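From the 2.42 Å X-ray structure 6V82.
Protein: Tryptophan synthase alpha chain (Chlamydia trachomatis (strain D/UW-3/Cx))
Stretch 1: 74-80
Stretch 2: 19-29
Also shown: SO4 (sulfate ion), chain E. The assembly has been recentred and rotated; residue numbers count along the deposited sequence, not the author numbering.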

ATOM      1  N   GLU A  74      30.160 -31.700 -22.789  1.00 27.72           N
ATOM      2  CA  GLU A  74      30.545 -32.935 -23.459  1.00 35.20           C
ATOM      3  C   GLU A  74      30.056 -33.007 -24.905  1.00 35.30           C
ATOM      4  O   GLU A  74      30.822 -33.421 -25.784  1.00 33.22           O
ATOM      5  CB  GLU A  74      30.029 -34.144 -22.670  1.00 26.54           C
ATOM      6  CG  GLU A  74      30.750 -34.396 -21.343  1.00 36.18           C
ATOM      7  CD  GLU A  74      32.261 -34.583 -21.495  1.00 47.68           C
ATOM      8  OE1 GLU A  74      32.702 -35.415 -22.330  1.00 53.36           O
ATOM      9  OE2 GLU A  74      33.014 -33.893 -20.776  1.00 50.78           O
ATOM     10  N   THR A  75      28.795 -32.632 -25.193  1.00 29.62           N
ATOM     11  CA  THR A  75      28.354 -32.705 -26.584  1.00 29.74           C
ATOM     12  C   THR A  75      28.979 -31.605 -27.428  1.00 27.10           C
ATOM     13  O   THR A  75      29.043 -31.741 -28.654  1.00 28.38           O
ATOM     14  CB  THR A  75      26.829 -32.637 -26.720  1.00 30.33           C
ATOM     15  OG1 THR A  75      26.373 -31.319 -26.387  1.00 36.86           O
ATOM     16  CG2 THR A  75      26.147 -33.657 -25.839  1.00 26.32           C
ATOM     17  N   LEU A  76      29.440 -30.524 -26.797  1.00 29.03           N
ATOM     18  CA  LEU A  76      30.229 -29.528 -27.514  1.00 27.96           C
ATOM     19  C   LEU A  76      31.501 -30.153 -28.086  1.00 30.04           C
ATOM     20  O   LEU A  76      31.872 -29.879 -29.234  1.00 27.77           O
ATOM     21  CB  LEU A  76      30.557 -28.360 -26.585  1.00 22.70           C
ATOM     22  CG  LEU A  76      31.523 -27.292 -27.119  1.00 27.21           C
ATOM     23  CD1 LEU A  76      30.918 -26.466 -28.251  1.00 21.39           C
ATOM     24  CD2 LEU A  76      31.947 -26.388 -25.987  1.00 29.30           C
ATOM     25  N   LEU A  77      32.160 -31.025 -27.310  1.00 29.31           N
ATOM     26  CA  LEU A  77      33.294 -31.779 -27.830  1.00 26.48           C
ATOM     27  C   LEU A  77      32.879 -32.666 -28.995  1.00 27.60           C
ATOM     28  O   LEU A  77      33.600 -32.751 -29.997  1.00 31.18           O
ATOM     29  CB  LEU A  77      33.938 -32.616 -26.721  1.00 27.14           C
ATOM     30  CG  LEU A  77      34.613 -31.812 -25.603  1.00 26.61           C
ATOM     31  CD1 LEU A  77      35.229 -32.749 -24.590  1.00 25.64           C
ATOM     32  CD2 LEU A  77      35.663 -30.868 -26.165  1.00 29.47           C
ATOM     33  N   GLU A  78      31.729 -33.345 -28.883  1.00 30.20           N
ATOM     34  CA  GLU A  78      31.216 -34.126 -30.011  1.00 33.63           C
ATOM     35  C   GLU A  78      31.042 -33.261 -31.248  1.00 34.29           C
ATOM     36  O   GLU A  78      31.344 -33.696 -32.366  1.00 30.01           O
ATOM     37  CB  GLU A  78      29.863 -34.735 -29.688  1.00 39.96           C
ATOM     38  CG  GLU A  78      29.815 -35.881 -28.761  1.00 50.64           C
ATOM     39  CD  GLU A  78      28.412 -36.454 -28.736  1.00 61.01           C
ATOM     40  OE1 GLU A  78      27.861 -36.722 -29.839  1.00 58.69           O
ATOM     41  OE2 GLU A  78      27.851 -36.593 -27.623  1.00 63.20           O
ATOM     42  N   ILE A  79      30.492 -32.054 -31.065  1.00 28.18           N
ATOM     43  CA  ILE A  79      30.249 -31.160 -32.190  1.00 27.92           C
ATOM     44  C   ILE A  79      31.562 -30.784 -32.860  1.00 28.17           C
ATOM     45  O   ILE A  79      31.700 -30.866 -34.086  1.00 25.75           O
ATOM     46  CB  ILE A  79      29.490 -29.910 -31.720  1.00 22.10           C
ATOM     47  CG1 ILE A  79      28.041 -30.265 -31.417  1.00 27.03           C
ATOM     48  CG2 ILE A  79      29.590 -28.810 -32.774  1.00 19.89           C
ATOM     49  CD1 ILE A  79      27.318 -29.175 -30.716  1.00 29.20           C
ATOM     50  N   VAL A  80      32.542 -30.355 -32.058  1.00 23.85           N
ATOM     51  CA  VAL A  80      33.834 -29.968 -32.613  1.00 23.34           C
ATOM     52  C   VAL A  80      34.492 -31.150 -33.303  1.00 28.89           C
ATOM     53  O   VAL A  80      35.088 -31.004 -34.374  1.00 32.77           O
ATOM     54  CB  VAL A  80      34.738 -29.385 -31.516  1.00 20.42           C
ATOM     55  CG1 VAL A  80      36.141 -29.118 -32.081  1.00 21.27           C
ATOM     56  CG2 VAL A  80      34.121 -28.120 -30.959  1.00 17.39           C
TER
HETATM   57  S   SO4 E 301      21.355 -35.143 -32.039  1.00111.69           S
HETATM   58  O1  SO4 E 301      19.969 -35.583 -31.913  1.00112.09           O
HETATM   59  O2  SO4 E 301      21.495 -34.381 -33.276  1.00110.04           O
HETATM   60  O3  SO4 E 301      22.244 -36.307 -32.077  1.00110.44           O
HETATM   61  O4  SO4 E 301      21.702 -34.286 -30.903  1.00112.03           O
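Stretch 2, residues 19-29: TAGDGGTSYTI

Stretch 2 approaches the helix of residues 74-80 first as a loop of two turns and then as a helix of its own. Thr 19 leads into the first type II turn, closed by Asp 22 N donating to Thr 19 O at 3.2 Å, but is itself out of reach of stretch 1. Ala 20 points its CB toward the helix, where it packs against Leu 76 CD1 at 3.6 Å and Ile 79 CD1 at 4.0 Å. At Gly 21 the chain passes close to the same isoleucine, with Gly 21 N 3.5 Å from Ile 79 CD1; its phi/psi of 88/-8 suits glycine, since a CB would be jammed against the preceding carbonyl oxygen. A second type II turn, from Gly 21 to Gly 24, carries the chain away from stretch 1, and Asp 22, Gly 23 and Gly 24 make no contact with it.

Gly 24 occupies the N-cap position, right before the helix of residues 25-29. This helix runs in broadly the same direction as stretch 1, crossing it at -36° with the axes 9.3 Å apart at closest approach. Thr 25 lies opposite Ile 79 (CA to CA 5.8 Å) and sets its CG2 3.8 Å from Ile 79 CG1. No direct hydrogen bond joins the stretches; instead, one water lies 2.8 Å from both Thr 25 OG1 and Thr 75 OG1, bridging the two hydroxyls. Ser 26 points away, its backbone N donating a hydrogen bond to sulfate O2 at 2.9 Å, and Tyr 27 is out of reach. Thr 28 returns to the interface with CG2 3.6 Å from Ile 79 CG2, while its OG1 accepts from Gly 21 N and donates to Gly 24 O, both at 2.8 Å, tying loop to helix. Ile 29 closes the contact, with CG1 3.7 Å from Ile 79 O and CD1 4.0 Å from Glu 78 O.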

ATOM      1  N   THR A  19      25.607 -21.119 -33.092  1.00 30.84           N
ATOM      2  CA  THR A  19      25.431 -21.565 -31.714  1.00 26.96           C
ATOM      3  C   THR A  19      25.552 -23.086 -31.658  1.00 27.80           C
ATOM      4  O   THR A  19      24.708 -23.805 -32.205  1.00 25.17           O
ATOM      5  CB  THR A  19      24.084 -21.126 -31.162  1.00 31.86           C
ATOM      6  OG1 THR A  19      23.989 -19.693 -31.191  1.00 33.21           O
ATOM      7  CG2 THR A  19      23.930 -21.630 -29.735  1.00 28.43           C
ATOM      8  N   ALA A  20      26.595 -23.575 -30.989  1.00 18.02           N
ATOM      9  CA  ALA A  20      26.730 -25.007 -30.764  1.00 29.80           C
ATOM     10  C   ALA A  20      25.477 -25.567 -30.100  1.00 29.94           C
ATOM     11  O   ALA A  20      25.031 -25.063 -29.066  1.00 36.18           O
ATOM     12  CB  ALA A  20      27.957 -25.290 -29.892  1.00 27.14           C
ATOM     13  N   GLY A  21      24.909 -26.614 -30.696  1.00 30.23           N
ATOM     14  CA  GLY A  21      23.796 -27.314 -30.100  1.00 30.90           C
ATOM     15  C   GLY A  21      22.426 -26.764 -30.441  1.00 31.55           C
ATOM     16  O   GLY A  21      21.419 -27.391 -30.085  1.00 26.97           O
ATOM     17  N   ASP A  22      22.350 -25.613 -31.101  1.00 33.41           N
ATOM     18  CA  ASP A  22      21.070 -25.110 -31.584  1.00 38.44           C
ATOM     19  C   ASP A  22      20.585 -26.044 -32.687  1.00 41.77           C
ATOM     20  O   ASP A  22      21.232 -26.175 -33.730  1.00 42.85           O
ATOM     21  CB  ASP A  22      21.233 -23.674 -32.078  1.00 38.58           C
ATOM     22  CG  ASP A  22      19.917 -23.038 -32.488  1.00 40.92           C
ATOM     23  OD1 ASP A  22      18.860 -23.639 -32.203  1.00 45.29           O
ATOM     24  OD2 ASP A  22      19.950 -21.947 -33.106  1.00 39.05           O
ATOM     25  N   GLY A  23      19.468 -26.725 -32.455  1.00 38.33           N
ATOM     26  CA  GLY A  23      19.041 -27.774 -33.356  1.00 35.77           C
ATOM     27  C   GLY A  23      19.622 -29.150 -33.073  1.00 36.39           C
ATOM     28  O   GLY A  23      19.256 -30.112 -33.768  1.00 36.78           O
ATOM     29  N   GLY A  24      20.510 -29.280 -32.087  1.00 32.48           N
ATOM     30  CA  GLY A  24      21.101 -30.557 -31.742  1.00 35.13           C
ATOM     31  C   GLY A  24      22.517 -30.716 -32.277  1.00 36.54           C
ATOM     32  O   GLY A  24      23.019 -29.914 -33.070  1.00 38.98           O
ATOM     33  N   THR A  25      23.162 -31.801 -31.828  1.00 40.52           N
ATOM     34  CA  THR A  25      24.549 -32.083 -32.204  1.00 35.28           C
ATOM     35  C   THR A  25      24.694 -32.279 -33.711  1.00 27.36           C
ATOM     36  O   THR A  25      25.509 -31.616 -34.358  1.00 34.96           O
ATOM     37  CB  THR A  25      25.057 -33.318 -31.452  1.00 39.73           C
ATOM     38  OG1 THR A  25      25.080 -33.037 -30.050  1.00 43.10           O
ATOM     39  CG2 THR A  25      26.469 -33.711 -31.913  1.00 25.67           C
ATOM     40  N   SER A  26      23.920 -33.206 -34.283  1.00 28.27           N
ATOM     41  CA  SER A  26      24.007 -33.476 -35.717  1.00 31.55           C
ATOM     42  C   SER A  26      23.783 -32.213 -36.531  1.00 34.53           C
ATOM     43  O   SER A  26      24.551 -31.910 -37.452  1.00 32.96           O
ATOM     44  CB  SER A  26      22.985 -34.539 -36.117  1.00 37.86           C
ATOM     45  OG  SER A  26      23.223 -35.743 -35.418  1.00 52.74           O
ATOM     46  N   TYR A  27      22.724 -31.466 -36.208  1.00 35.22           N
ATOM     47  CA  TYR A  27      22.407 -30.281 -36.990  1.00 34.91           C
ATOM     48  C   TYR A  27      23.546 -29.273 -36.936  1.00 34.03           C
ATOM     49  O   TYR A  27      23.908 -28.680 -37.962  1.00 38.14           O
ATOM     50  CB  TYR A  27      21.107 -29.643 -36.504  1.00 35.09           C
ATOM     51  CG  TYR A  27      20.761 -28.446 -37.331  1.00 33.96           C
ATOM     52  CD1 TYR A  27      20.080 -28.590 -38.533  1.00 31.85           C
ATOM     53  CD2 TYR A  27      21.169 -27.177 -36.946  1.00 27.81           C
ATOM     54  CE1 TYR A  27      19.792 -27.500 -39.316  1.00 32.40           C
ATOM     55  CE2 TYR A  27      20.893 -26.083 -37.715  1.00 30.03           C
ATOM     56  CZ  TYR A  27      20.203 -26.248 -38.901  1.00 40.01           C
ATOM     57  OH  TYR A  27      19.919 -25.145 -39.669  1.00 46.62           O
ATOM     58  N   THR A  28      24.121 -29.064 -35.748  1.00 28.23           N
ATOM     59  CA  THR A  28      25.212 -28.101 -35.636  1.00 31.84           C
ATOM     60  C   THR A  28      26.362 -28.494 -36.549  1.00 30.23           C
ATOM     61  O   THR A  28      26.977 -27.637 -37.194  1.00 26.11           O
ATOM     62  CB  THR A  28      25.699 -27.996 -34.189  1.00 29.74           C
ATOM     63  OG1 THR A  28      24.611 -27.660 -33.324  1.00 31.68           O
ATOM     64  CG2 THR A  28      26.759 -26.931 -34.077  1.00 26.44           C
ATOM     65  N   ILE A  29      26.654 -29.796 -36.624  1.00 32.05           N
ATOM     66  CA  ILE A  29      27.727 -30.270 -37.483  1.00 32.47           C
ATOM     67  C   ILE A  29      27.362 -30.060 -38.941  1.00 30.02           C
ATOM     68  O   ILE A  29      28.192 -29.622 -39.745  1.00 32.29           O
ATOM     69  CB  ILE A  29      28.036 -31.749 -37.191  1.00 35.05           C
ATOM     70  CG1 ILE A  29      28.570 -31.910 -35.770  1.00 30.83           C
ATOM     71  CG2 ILE A  29      29.014 -32.294 -38.215  1.00 25.47           C
ATOM     72  CD1 ILE A  29      28.583 -33.347 -35.300  1.00 33.29           C
TER
HETATM   73  O   HOH W   1      24.469 -30.784 -28.428  1.00 32.14           O
HETATM   74  O   HOH W   2      24.922 -35.458 -28.704  1.00 41.58           O